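PDB 1A4E: peroxisomal catalase A from Saccharomyces cerevisiae, which breaks down hydrogen peroxide to water and oxygen with a heme cofactor, probably protecting the cell from peroxide made by peroxisomal oxidases. Local coordinates for residues 20-25 against 29-34; 106-111 against 228-233; 162-167 against 451-456; 177-182 against 470-475; 217-222 against 297-302. All coordinates share one frame; numbering follows the deposited sequence.

Interaction 1. Residues 20-25 against 29-34; sequences FVTQRI and GPLLLQ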
# COMPACT_ATOMS: atom_id res chain seq x y z
N PHE B 20 -23.03 20.71 4.22
CA PHE B 20 -23.19 19.69 5.23
C PHE B 20 -24.40 18.77 5.15
O PHE B 20 -24.58 17.94 6.04
CB PHE B 20 -23.17 20.39 6.60
CG PHE B 20 -21.88 21.15 6.86
CD1 PHE B 20 -20.65 20.47 6.85
CD2 PHE B 20 -21.92 22.52 7.11
CE1 PHE B 20 -19.47 21.17 7.09
CE2 PHE B 20 -20.73 23.21 7.35
CZ PHE B 20 -19.51 22.54 7.35
N VAL B 21 -25.25 18.86 4.12
CA VAL B 21 -26.41 17.97 4.04
C VAL B 21 -26.05 16.51 3.79
O VAL B 21 -25.14 16.19 3.04
CB VAL B 21 -27.41 18.38 2.91
CG1 VAL B 21 -28.12 19.66 3.34
CG2 VAL B 21 -26.70 18.55 1.56
N THR B 22 -26.71 15.61 4.53
CA THR B 22 -26.55 14.19 4.30
C THR B 22 -27.94 13.58 4.19
O THR B 22 -28.86 13.94 4.92
CB THR B 22 -25.75 13.51 5.44
OG1 THR B 22 -26.36 13.83 6.68
CG2 THR B 22 -24.28 13.93 5.43
N GLN B 23 -28.08 12.65 3.23
CA GLN B 23 -29.35 12.00 2.93
C GLN B 23 -29.77 10.90 3.87
O GLN B 23 -29.02 9.99 4.20
CB GLN B 23 -29.31 11.43 1.52
CG GLN B 23 -29.32 12.51 0.47
CD GLN B 23 -29.25 11.92 -0.92
OE1 GLN B 23 -28.27 12.12 -1.63
NE2 GLN B 23 -30.27 11.17 -1.33
N ARG B 24 -31.04 11.01 4.25
CA ARG B 24 -31.71 10.11 5.18
C ARG B 24 -33.19 10.01 4.79
O ARG B 24 -33.69 10.83 4.00
CB ARG B 24 -31.58 10.68 6.61
CG ARG B 24 -32.18 12.09 6.55
CD ARG B 24 -31.66 13.10 7.50
NE ARG B 24 -30.22 13.21 7.47
CZ ARG B 24 -29.57 13.51 8.60
NH1 ARG B 24 -30.23 13.70 9.74
NH2 ARG B 24 -28.25 13.55 8.59
N ILE B 25 -33.91 9.03 5.34
CA ILE B 25 -35.35 8.94 5.13
C ILE B 25 -36.03 9.91 6.08
O ILE B 25 -35.87 9.82 7.30
CB ILE B 25 -35.82 7.50 5.38
CG1 ILE B 25 -35.16 6.57 4.37
CG2 ILE B 25 -37.34 7.42 5.27
CD1 ILE B 25 -35.54 6.81 2.89
N GLY B 29 -34.40 10.11 9.91
CA GLY B 29 -34.35 8.66 9.70
C GLY B 29 -32.93 8.16 9.42
O GLY B 29 -31.99 8.96 9.43
N PRO B 30 -32.70 6.87 9.17
CA PRO B 30 -31.37 6.31 8.94
C PRO B 30 -30.74 6.79 7.64
O PRO B 30 -31.42 7.16 6.68
CB PRO B 30 -31.61 4.81 9.03
CG PRO B 30 -32.99 4.64 8.49
CD PRO B 30 -33.72 5.84 9.08
N LEU B 31 -29.40 6.82 7.66
CA LEU B 31 -28.59 7.27 6.54
C LEU B 31 -28.61 6.32 5.35
O LEU B 31 -28.71 5.09 5.49
CB LEU B 31 -27.17 7.48 7.03
CG LEU B 31 -26.59 8.89 7.12
CD1 LEU B 31 -27.53 9.82 7.85
CD2 LEU B 31 -25.27 8.82 7.87
N LEU B 32 -28.54 6.92 4.17
CA LEU B 32 -28.61 6.18 2.92
C LEU B 32 -27.27 5.92 2.23
O LEU B 32 -26.43 6.82 2.14
CB LEU B 32 -29.54 6.96 1.99
CG LEU B 32 -31.00 7.12 2.45
CD1 LEU B 32 -31.74 8.02 1.48
CD2 LEU B 32 -31.69 5.76 2.53
N LEU B 33 -27.07 4.69 1.72
CA LEU B 33 -25.88 4.31 0.97
C LEU B 33 -25.62 5.21 -0.25
O LEU B 33 -24.50 5.40 -0.71
CB LEU B 33 -25.99 2.90 0.44
CG LEU B 33 -24.95 1.84 0.73
CD1 LEU B 33 -25.00 0.85 -0.42
CD2 LEU B 33 -23.55 2.41 0.84
N GLN B 34 -26.74 5.73 -0.75
CA GLN B 34 -26.88 6.63 -1.89
C GLN B 34 -26.11 7.94 -1.77
O GLN B 34 -25.81 8.58 -2.78
CB GLN B 34 -28.37 6.83 -2.00
CG GLN B 34 -29.05 7.71 -3.00
CD GLN B 34 -30.55 7.62 -2.77
OE1 GLN B 34 -31.17 8.51 -2.20
NE2 GLN B 34 -31.13 6.51 -3.19

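Interaction 2. Residues 106-111 against 228-233; sequences TVRDPR and LTIEEA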
# COMPACT_ATOMS: atom_id res chain seq x y z
N THR B 106 11.91 20.89 21.47
CA THR B 106 13.04 21.12 22.36
C THR B 106 13.33 19.93 23.27
O THR B 106 13.18 19.99 24.49
CB THR B 106 12.79 22.44 23.17
OG1 THR B 106 11.58 22.27 23.91
CG2 THR B 106 12.69 23.66 22.27
N VAL B 107 13.70 18.80 22.65
CA VAL B 107 14.15 17.62 23.38
C VAL B 107 15.64 17.43 23.11
O VAL B 107 16.20 18.11 22.25
CB VAL B 107 13.43 16.30 22.95
CG1 VAL B 107 11.97 16.39 23.35
CG2 VAL B 107 13.60 16.05 21.45
N ARG B 108 16.33 16.55 23.82
CA ARG B 108 17.72 16.27 23.53
C ARG B 108 17.73 15.24 22.42
O ARG B 108 17.09 14.20 22.49
CB ARG B 108 18.43 15.75 24.77
CG ARG B 108 19.78 15.09 24.52
CD ARG B 108 20.56 14.98 25.81
NE ARG B 108 21.23 16.26 26.01
CZ ARG B 108 21.00 17.04 27.05
NH1 ARG B 108 20.15 16.72 28.01
NH2 ARG B 108 21.61 18.20 27.09
N ASP B 109 18.47 15.59 21.37
CA ASP B 109 18.65 14.75 20.19
C ASP B 109 19.65 15.43 19.28
O ASP B 109 19.92 16.62 19.43
CB ASP B 109 17.34 14.59 19.40
CG ASP B 109 16.72 13.21 19.40
OD1 ASP B 109 17.32 12.24 19.87
OD2 ASP B 109 15.60 13.10 18.91
N PRO B 110 20.23 14.75 18.28
CA PRO B 110 20.71 15.41 17.08
C PRO B 110 19.53 16.05 16.34
O PRO B 110 18.37 15.68 16.52
CB PRO B 110 21.39 14.32 16.27
CG PRO B 110 21.61 13.19 17.25
CD PRO B 110 20.42 13.30 18.19
N ARG B 111 19.87 17.07 15.57
CA ARG B 111 18.91 17.67 14.68
C ARG B 111 19.35 17.35 13.27
O ARG B 111 20.55 17.36 12.95
CB ARG B 111 18.86 19.19 14.79
CG ARG B 111 18.46 19.85 16.10
CD ARG B 111 17.07 19.48 16.59
NE ARG B 111 17.27 18.56 17.68
CZ ARG B 111 16.97 18.85 18.95
NH1 ARG B 111 16.42 19.99 19.36
NH2 ARG B 111 17.35 17.97 19.84
N LEU B 228 19.95 25.87 24.69
CA LEU B 228 19.12 25.85 25.87
C LEU B 228 19.76 24.90 26.88
O LEU B 228 20.57 24.02 26.54
CB LEU B 228 17.71 25.34 25.55
CG LEU B 228 16.85 26.08 24.54
CD1 LEU B 228 15.56 25.31 24.35
CD2 LEU B 228 16.57 27.50 25.01
N THR B 229 19.41 25.12 28.15
CA THR B 229 19.77 24.17 29.19
C THR B 229 18.65 23.13 29.21
O THR B 229 17.55 23.41 28.72
CB THR B 229 19.90 24.85 30.58
OG1 THR B 229 18.66 25.46 30.91
CG2 THR B 229 21.01 25.88 30.59
N ILE B 230 18.87 21.94 29.76
CA ILE B 230 17.84 20.91 29.72
C ILE B 230 16.59 21.29 30.51
O ILE B 230 15.51 20.81 30.19
CB ILE B 230 18.49 19.56 30.20
CG1 ILE B 230 17.50 18.42 30.02
CG2 ILE B 230 18.94 19.67 31.65
CD1 ILE B 230 16.99 18.19 28.58
N GLU B 231 16.71 22.20 31.49
CA GLU B 231 15.56 22.67 32.26
C GLU B 231 14.68 23.57 31.42
O GLU B 231 13.45 23.46 31.46
CB GLU B 231 15.98 23.48 33.49
CG GLU B 231 16.83 22.75 34.53
CD GLU B 231 18.35 22.83 34.36
OE1 GLU B 231 18.85 23.39 33.39
OE2 GLU B 231 19.04 22.32 35.25
N GLU B 232 15.30 24.47 30.64
CA GLU B 232 14.57 25.36 29.74
C GLU B 232 13.90 24.56 28.64
O GLU B 232 12.75 24.83 28.30
CB GLU B 232 15.48 26.35 29.05
CG GLU B 232 16.16 27.39 29.91
CD GLU B 232 17.15 28.21 29.09
OE1 GLU B 232 16.71 29.08 28.35
OE2 GLU B 232 18.35 27.96 29.19
N ALA B 233 14.62 23.56 28.11
CA ALA B 233 14.13 22.69 27.04
C ALA B 233 12.93 21.86 27.46
O ALA B 233 11.97 21.73 26.70
CB ALA B 233 15.24 21.76 26.59
O HOH W 1 21.18 20.81 27.42

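Interaction 3. Residues 162-167 against 451-456; sequences MFWDFL and YNIGIH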
# COMPACT_ATOMS: atom_id res chain seq x y z
N MET B 162 17.74 0.53 27.82
CA MET B 162 18.04 0.21 26.42
C MET B 162 19.10 1.16 25.87
O MET B 162 20.07 0.74 25.24
CB MET B 162 16.89 0.40 25.44
CG MET B 162 15.54 -0.23 25.60
SD MET B 162 14.59 0.17 24.12
CE MET B 162 14.05 1.84 24.35
N PHE B 163 18.86 2.45 26.13
CA PHE B 163 19.69 3.54 25.65
C PHE B 163 21.14 3.31 26.03
O PHE B 163 22.00 3.20 25.17
CB PHE B 163 19.14 4.83 26.23
CG PHE B 163 19.76 6.14 25.78
CD1 PHE B 163 21.05 6.52 26.17
CD2 PHE B 163 19.00 7.01 24.99
CE1 PHE B 163 21.58 7.75 25.76
CE2 PHE B 163 19.53 8.24 24.59
CZ PHE B 163 20.82 8.61 24.98
N TRP B 164 21.41 3.21 27.33
CA TRP B 164 22.78 3.03 27.78
C TRP B 164 23.32 1.63 27.64
O TRP B 164 24.54 1.48 27.53
CB TRP B 164 22.87 3.49 29.22
CG TRP B 164 22.81 5.01 29.31
CD1 TRP B 164 21.75 5.63 29.90
CD2 TRP B 164 23.74 5.90 28.82
NE1 TRP B 164 21.99 6.91 29.80
CE2 TRP B 164 23.16 7.12 29.17
CE3 TRP B 164 24.97 5.88 28.16
CZ2 TRP B 164 23.78 8.32 28.86
CZ3 TRP B 164 25.59 7.09 27.85
CH2 TRP B 164 25.00 8.30 28.20
N ASP B 165 22.48 0.58 27.59
CA ASP B 165 22.97 -0.77 27.38
C ASP B 165 23.59 -0.92 26.00
O ASP B 165 24.64 -1.55 25.88
CB ASP B 165 21.87 -1.81 27.50
CG ASP B 165 22.35 -3.25 27.60
OD1 ASP B 165 23.43 -3.47 28.12
OD2 ASP B 165 21.64 -4.16 27.18
N PHE B 166 22.98 -0.33 24.96
CA PHE B 166 23.55 -0.41 23.63
C PHE B 166 24.87 0.36 23.58
O PHE B 166 25.88 -0.17 23.10
CB PHE B 166 22.58 0.17 22.59
CG PHE B 166 23.15 0.12 21.18
CD1 PHE B 166 23.03 -1.05 20.42
CD2 PHE B 166 23.84 1.23 20.66
CE1 PHE B 166 23.60 -1.11 19.15
CE2 PHE B 166 24.41 1.16 19.39
CZ PHE B 166 24.29 -0.01 18.63
N LEU B 167 24.88 1.60 24.09
CA LEU B 167 26.06 2.45 24.03
C LEU B 167 27.27 1.98 24.83
O LEU B 167 28.40 2.15 24.39
CB LEU B 167 25.67 3.86 24.46
CG LEU B 167 24.65 4.56 23.56
CD1 LEU B 167 24.24 5.89 24.19
CD2 LEU B 167 25.26 4.78 22.18
N TYR B 451 25.87 16.99 34.44
CA TYR B 451 24.50 17.06 34.93
C TYR B 451 23.53 16.45 33.92
O TYR B 451 22.65 15.68 34.32
CB TYR B 451 24.15 18.53 35.20
CG TYR B 451 22.71 18.74 35.64
CD1 TYR B 451 22.29 18.44 36.94
CD2 TYR B 451 21.79 19.23 34.70
CE1 TYR B 451 20.95 18.63 37.30
CE2 TYR B 451 20.45 19.41 35.06
CZ TYR B 451 20.05 19.11 36.35
OH TYR B 451 18.73 19.30 36.69
N ASN B 452 23.68 16.79 32.63
CA ASN B 452 22.83 16.30 31.55
C ASN B 452 22.92 14.79 31.42
O ASN B 452 21.90 14.13 31.18
CB ASN B 452 23.23 16.94 30.21
CG ASN B 452 22.98 18.44 30.14
OD1 ASN B 452 22.23 19.01 30.94
ND2 ASN B 452 23.60 19.16 29.22
N ILE B 453 24.11 14.22 31.61
CA ILE B 453 24.25 12.77 31.58
C ILE B 453 23.69 12.19 32.87
O ILE B 453 22.94 11.22 32.83
CB ILE B 453 25.74 12.37 31.43
CG1 ILE B 453 26.34 13.01 30.20
CG2 ILE B 453 25.84 10.86 31.27
CD1 ILE B 453 27.87 12.89 30.08
N GLY B 454 23.99 12.83 34.01
CA GLY B 454 23.59 12.35 35.32
C GLY B 454 22.10 12.20 35.52
O GLY B 454 21.67 11.16 36.02
N ILE B 455 21.30 13.19 35.11
CA ILE B 455 19.85 13.12 35.26
C ILE B 455 19.19 12.10 34.33
O ILE B 455 18.06 11.67 34.58
CB ILE B 455 19.18 14.50 35.02
CG1 ILE B 455 19.38 15.03 33.61
CG2 ILE B 455 19.74 15.42 36.09
CD1 ILE B 455 18.59 16.32 33.33
N HIS B 456 19.89 11.70 33.26
CA HIS B 456 19.41 10.70 32.32
C HIS B 456 19.77 9.29 32.79
O HIS B 456 18.93 8.40 32.79
CB HIS B 456 20.02 11.02 30.95
CG HIS B 456 19.48 10.17 29.82
ND1 HIS B 456 19.74 8.90 29.56
CD2 HIS B 456 18.60 10.62 28.87
CE1 HIS B 456 19.06 8.55 28.50
NE2 HIS B 456 18.37 9.59 28.09

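Interaction 4. Residues 177-182 against 470-475; sequences HQVMIL and DMFARV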
# COMPACT_ATOMS: atom_id res chain seq x y z
N HIS B 177 32.33 9.70 21.27
CA HIS B 177 32.56 11.06 20.78
C HIS B 177 31.20 11.72 20.54
O HIS B 177 30.97 12.85 20.96
CB HIS B 177 33.37 10.99 19.48
CG HIS B 177 33.90 12.30 18.90
ND1 HIS B 177 34.59 12.41 17.77
CD2 HIS B 177 33.75 13.56 19.41
CE1 HIS B 177 34.85 13.68 17.58
NE2 HIS B 177 34.34 14.36 18.57
N GLN B 178 30.28 10.96 19.92
CA GLN B 178 28.94 11.45 19.67
C GLN B 178 28.11 11.60 20.94
O GLN B 178 27.38 12.59 21.05
CB GLN B 178 28.21 10.52 18.71
CG GLN B 178 26.79 10.95 18.39
CD GLN B 178 26.60 12.35 17.85
OE1 GLN B 178 25.62 13.03 18.14
NE2 GLN B 178 27.53 12.82 17.04
N VAL B 179 28.22 10.67 21.91
CA VAL B 179 27.46 10.76 23.15
C VAL B 179 27.87 12.02 23.92
O VAL B 179 27.01 12.67 24.52
CB VAL B 179 27.70 9.48 23.97
CG1 VAL B 179 27.03 9.55 25.33
CG2 VAL B 179 27.09 8.31 23.21
N MET B 180 29.16 12.39 23.84
CA MET B 180 29.69 13.60 24.45
C MET B 180 29.04 14.85 23.87
O MET B 180 28.66 15.76 24.61
CB MET B 180 31.19 13.69 24.23
CG MET B 180 32.05 12.73 25.05
SD MET B 180 32.07 13.16 26.80
CE MET B 180 33.20 14.51 26.64
N ILE B 181 28.91 14.89 22.53
CA ILE B 181 28.27 16.02 21.85
C ILE B 181 26.77 16.06 22.16
O ILE B 181 26.24 17.13 22.43
CB ILE B 181 28.52 15.90 20.33
CG1 ILE B 181 30.01 16.01 20.04
CG2 ILE B 181 27.79 17.01 19.58
CD1 ILE B 181 30.37 15.61 18.60
N LEU B 182 26.11 14.89 22.17
CA LEU B 182 24.68 14.77 22.40
C LEU B 182 24.27 15.32 23.76
O LEU B 182 23.31 16.08 23.87
CB LEU B 182 24.28 13.29 22.30
CG LEU B 182 22.83 12.91 22.61
CD1 LEU B 182 21.91 13.47 21.56
CD2 LEU B 182 22.70 11.41 22.68
N ASP B 470 32.13 3.63 34.03
CA ASP B 470 33.38 3.07 33.55
C ASP B 470 33.75 3.54 32.16
O ASP B 470 34.93 3.74 31.89
CB ASP B 470 33.33 1.55 33.57
CG ASP B 470 33.35 0.93 34.97
OD1 ASP B 470 33.62 1.62 35.96
OD2 ASP B 470 33.11 -0.27 35.07
N MET B 471 32.75 3.77 31.29
CA MET B 471 33.00 4.28 29.95
C MET B 471 33.43 5.74 30.00
O MET B 471 34.39 6.12 29.32
CB MET B 471 31.73 4.14 29.09
CG MET B 471 31.88 4.64 27.66
SD MET B 471 30.39 4.45 26.65
CE MET B 471 29.36 5.68 27.39
N PHE B 472 32.77 6.58 30.80
CA PHE B 472 33.15 7.97 30.91
C PHE B 472 34.44 8.23 31.69
O PHE B 472 35.09 9.25 31.48
CB PHE B 472 32.00 8.75 31.53
CG PHE B 472 30.95 9.09 30.48
CD1 PHE B 472 31.18 10.12 29.57
CD2 PHE B 472 29.75 8.37 30.44
CE1 PHE B 472 30.21 10.43 28.61
CE2 PHE B 472 28.79 8.69 29.48
CZ PHE B 472 29.02 9.72 28.57
N ALA B 473 34.83 7.29 32.56
CA ALA B 473 36.10 7.36 33.27
C ALA B 473 37.26 7.18 32.30
O ALA B 473 38.37 7.69 32.51
CB ALA B 473 36.23 6.25 34.31
N ARG B 474 36.99 6.47 31.20
CA ARG B 474 37.98 6.26 30.17
C ARG B 474 38.23 7.53 29.36
O ARG B 474 39.24 7.65 28.66
CB ARG B 474 37.47 5.11 29.32
CG ARG B 474 38.58 4.48 28.52
CD ARG B 474 38.18 3.10 28.08
NE ARG B 474 39.11 2.65 27.06
CZ ARG B 474 38.80 1.69 26.19
NH1 ARG B 474 37.61 1.08 26.21
NH2 ARG B 474 39.68 1.37 25.24
N VAL B 475 37.34 8.52 29.48
CA VAL B 475 37.53 9.83 28.85
C VAL B 475 38.21 10.74 29.87
O VAL B 475 39.21 11.38 29.58
CB VAL B 475 36.16 10.41 28.43
CG1 VAL B 475 36.30 11.81 27.83
CG2 VAL B 475 35.54 9.49 27.39

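Interaction 5. Residues 217-222 against 297-302; sequences VHIKTD and GKIVLN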
# COMPACT_ATOMS: atom_id res chain seq x y z
N VAL B 217 32.03 18.61 4.71
CA VAL B 217 31.33 19.89 4.58
C VAL B 217 30.82 20.42 5.91
O VAL B 217 30.33 19.68 6.77
CB VAL B 217 30.17 19.70 3.56
CG1 VAL B 217 29.58 21.05 3.21
CG2 VAL B 217 30.68 19.07 2.26
N HIS B 218 30.98 21.73 6.09
CA HIS B 218 30.58 22.44 7.30
C HIS B 218 29.63 23.56 6.90
O HIS B 218 29.96 24.39 6.06
CB HIS B 218 31.79 23.06 8.01
CG HIS B 218 32.78 22.05 8.55
ND1 HIS B 218 32.97 21.70 9.82
CD2 HIS B 218 33.64 21.30 7.78
CE1 HIS B 218 33.90 20.78 9.85
NE2 HIS B 218 34.29 20.55 8.62
N ILE B 219 28.43 23.58 7.48
CA ILE B 219 27.44 24.60 7.19
C ILE B 219 27.28 25.36 8.51
O ILE B 219 26.58 24.95 9.43
CB ILE B 219 26.12 23.91 6.72
CG1 ILE B 219 26.37 23.04 5.48
CG2 ILE B 219 25.11 24.98 6.35
CD1 ILE B 219 25.11 22.42 4.86
N LYS B 220 27.99 26.48 8.60
CA LYS B 220 28.06 27.27 9.82
C LYS B 220 27.01 28.36 9.93
O LYS B 220 26.91 29.21 9.04
CB LYS B 220 29.44 27.91 9.92
CG LYS B 220 30.63 26.97 9.88
CD LYS B 220 30.63 26.05 11.07
CE LYS B 220 32.05 25.79 11.55
NZ LYS B 220 32.73 27.03 11.88
N THR B 221 26.25 28.41 11.02
CA THR B 221 25.23 29.44 11.19
C THR B 221 25.77 30.85 11.36
O THR B 221 26.64 31.14 12.18
CB THR B 221 24.33 29.06 12.39
OG1 THR B 221 23.45 30.16 12.54
CG2 THR B 221 25.06 28.77 13.69
N ASP B 222 25.23 31.75 10.53
CA ASP B 222 25.57 33.16 10.62
C ASP B 222 24.86 33.85 11.76
O ASP B 222 25.20 34.99 12.10
CB ASP B 222 25.22 33.86 9.31
CG ASP B 222 25.94 33.31 8.09
OD1 ASP B 222 26.97 32.66 8.20
OD2 ASP B 222 25.44 33.54 6.99
N GLY B 297 30.17 29.01 -0.18
CA GLY B 297 29.04 29.88 -0.46
C GLY B 297 28.06 30.04 0.68
O GLY B 297 28.44 29.88 1.84
N LYS B 298 26.80 30.36 0.38
CA LYS B 298 25.78 30.63 1.41
C LYS B 298 24.49 29.88 1.19
O LYS B 298 24.10 29.63 0.05
CB LYS B 298 25.34 32.09 1.46
CG LYS B 298 26.39 33.16 1.39
CD LYS B 298 26.18 34.22 2.47
CE LYS B 298 26.42 33.64 3.87
NZ LYS B 298 26.82 34.68 4.79
N ILE B 299 23.79 29.52 2.27
CA ILE B 299 22.44 29.01 2.18
C ILE B 299 21.58 30.04 2.91
O ILE B 299 21.82 30.31 4.09
CB ILE B 299 22.34 27.61 2.84
CG1 ILE B 299 23.08 26.59 1.97
CG2 ILE B 299 20.87 27.21 3.03
CD1 ILE B 299 23.15 25.17 2.57
N VAL B 300 20.62 30.67 2.23
CA VAL B 300 19.67 31.59 2.86
C VAL B 300 18.29 30.94 2.77
O VAL B 300 17.92 30.42 1.71
CB VAL B 300 19.63 32.96 2.12
CG1 VAL B 300 18.71 33.92 2.86
CG2 VAL B 300 21.02 33.55 2.04
N LEU B 301 17.53 30.88 3.86
CA LEU B 301 16.17 30.37 3.80
C LEU B 301 15.25 31.57 3.93
O LEU B 301 15.19 32.24 4.96
CB LEU B 301 15.94 29.36 4.93
CG LEU B 301 16.78 28.09 4.93
CD1 LEU B 301 16.37 27.26 6.12
CD2 LEU B 301 16.58 27.28 3.65
N ASN B 302 14.52 31.86 2.85
CA ASN B 302 13.72 33.06 2.77
C ASN B 302 12.26 32.88 2.37
O ASN B 302 11.58 33.86 2.07
CB ASN B 302 14.41 34.02 1.80
CG ASN B 302 14.48 33.53 0.35
OD1 ASN B 302 14.14 32.40 -0.00
ND2 ASN B 302 14.95 34.42 -0.52

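Interaction 1. Residues 20-25 against 29-34
Arg24 and Leu31 lie with their CA atoms 4.4 Å apart, and a single backbone bridge joins strand 22-25 to the loop 29-34, which runs off at 117° to it. Leu32 N donates to Gln23 O at 3.1 Å. Ile25 N reaches Pro30 O through a weak bond of 3.4 Å. A CB at Gly29 would probably run into Ile25 O. Leu32 points at the strand: its CD2 meets Ile25 CD1 at 4.0 Å, with the two side chains crossing at about a right angle. Leu31 instead runs alongside Arg24 in the same direction, and its CD1 lies 3.9 Å from Arg24 NH2. Arg24 CG sits between backbone N and carbonyl carbon (chi1 57°), and a bend at chi3 turns the guanidinium back. It grips Thr22 side-on: NE bonds to Thr22 O from above the carbonyl plane, and NH2 bonds to Thr22 OG1 at 2.7 Å within the guanidinium plane. NH1 goes to Glu27 O. Beyond the contact, Thr22, Gln23 and Arg24 pair antiparallel with a strand of the second subunit, and Ile25 packs on Ile25 of the third. An N-terminal arm built into neighbouring subunits in this way is characteristic of the catalase tetramer.

Interaction 2. Residues 106-111 against 228-233
Thr106 and Ala233 meet through a hydrogen bond: Thr106 OG1 donates to Ala233 O at 2.9 Å, in the carbonyl plane and on a lone pair. The hydroxyl reaches it because OG1 sits between the backbone N and the carbonyl carbon (chi1 59°). The same rotation carries the methyl CG2 to Leu228 CD1, 3.9 Å away. Ala233 CB rests 3.4 Å from Thr106 O. A valine in place of Thr106 would probably leave Ala233 O without this donor. Further along the loop, the Arg108 side chain crosses Ile230 at about a right angle, with its NH1 3.5 Å from Ile230 CD1. The guanidinium takes its stronger polar partners elsewhere: NE bonds to Leu182 O and NH2 to Ser184 O. A water bonds weakly to Arg108 NH2 and may also bridge to Leu228 O. In the next shell, Arg111 NH2 bonds to Val107 O at 2.7 Å and also to Asp109 O, which ties the loop to itself. On the other side, Thr229 is the N-cap of helix 230-239. Glu232 OE2 accepts from both Thr229 N and Thr229 OG1 at this helix start. The chemistry implies a loop fixed to the first turn of a helix by one well-directed hydroxyl bond, with methyl contacts of Leu228 and Ile230 beside it.

Interaction 3. Residues 162-167 against 451-456
Phe163, Trp164 and His456 form an aromatic cluster that joins helix 160-168 to helix 445-457, one of the C-terminal helices of the catalase fold. The two helix segments are not in close backbone contact. Their axes pass 12.7 Å apart at 116°, and long side chains span the distance. The Trp164 indole N-H reaches across: NE1 donates to His456 ND1 at 3.0 Å. The bond is bent, with 142° at the hydrogen, and it lies somewhat out of both ring planes. The two rings meet rim to rim, nearly perpendicular. Beside them, the edge of His456 points into the face of Phe163, an edge-to-face pair with centroids 4.4 Å apart. With CG anti to the backbone N (chi1 -174°), Phe163 turns its ring toward helix 445-457, where His456 meets its face. Phe163 CD1 also lies over the rim of the Trp164 face. The far end of the indole touches Ile453, whose CG2 is 4.1 Å from Trp164 CZ2. A leucine at Trp164 would probably leave His456 ND1 without its donor and open a gap beside Phe163 and Ile453. The Phe183 ring also meets both Trp164 and His456. Helix 462-473 packs against the indole through Ile464, Val468 and Phe472. The most central atom of the Phe163-His456 pair is His456 CE1, 3.5 Å above the plane of the Phe163 ring and over its centre.

Interaction 4. Residues 177-182 against 470-475
Met180 reaches from helix 176-182 toward Phe472 and Val475 along a side chain that curls at every step. From CB, CG lies anti to the carbonyl carbon (chi1 -73°), and bends at chi2 and chi3 follow. CB is still 5.5 Å from Phe472 CE1. CG comes to 4.6 Å from that same Phe472 CE1. The sulfur makes the main contact: Met180 SD is 3.8 Å from Phe472 CE1. It lies in the ring plane, 89° off the ring normal, and so meets the edge and not the face. Met180 and Phe472 run antiparallel alongside one another. At the tip, the methyl Met180 CE turns on to Val475 CG1, 4.3 Å away. One residue earlier, Val179 CG1 touches Phe472 CZ at 3.8 Å, also near the plane of the ring. The rim of Phe472 is therefore met at two neighbouring carbons by successive residues of one helix. No hydrogen bond crosses the contact. Trp164 of helix 160-168 packs on both Val179 and Phe472, and helix 430-440 lines Met180 through Ala432, Leu435 and Tyr436. The pair is a Met-aromatic contact of the edge-on kind, part of the apolar packing that seats the C-terminal helices of catalase.

Interaction 5. Residues 217-222 against 297-302
The antiparallel beta barrel of catalase supplies both segments: Ile219 comes from strand 212-221 and Asp222 from just after it, Lys298 and Ile299 from strand 294-303. The CA atoms of Ile219 and Ile299 are 8.3 Å apart, too far for backbone pairing, so only side chains join them. Ile219 CD1 touches Ile299 CD1 at 4.1 Å, and the two side chains cross at an angle. Lys298, bent at chi2 and chi3, brings NZ to Asp222 OD2 at 2.8 Å. In this salt bridge NZ meets Asp222 OD2 from above the carboxylate plane, 41° out of it, and Lys298 CE lies close to the same oxygen. The carboxylate has other partners: OD1 bonds to Thr261 OG1 and OD2 to Ser259 OG. Both of those residues belong to strand 259-267, which pairs with each of the two strands and runs between them. Strand 122-129 packs on Ile219 through Trp126 and Tyr128, while strand 59-68 meets Ile299 through Phe66.

In the fold
Interactions 2, 3 and 4 form one continuous region. Interactions 3 and 4 have centres about 10 Å apart, and their helices follow each other in the chain, 160-168 then 176-182 and 445-457 then 462-473. Trp164 CH2 touches Val179 CG1, and Ile453 CD1 touches Phe472 CZ. Interaction 2 joins both, since Arg108 reaches Leu182 and packs on Asn452. Interaction 5 lies in the barrel, with its nearest atoms about 10 Å from interaction 2. The side chain of Ile219 is about 10 Å from that of the active-site Asn129 and about 11 Å from a bound heme. Interaction 1 stands apart, its centre more than 50 Å from the others, yet the side chain of Leu31 is about 8 Å from a bound heme.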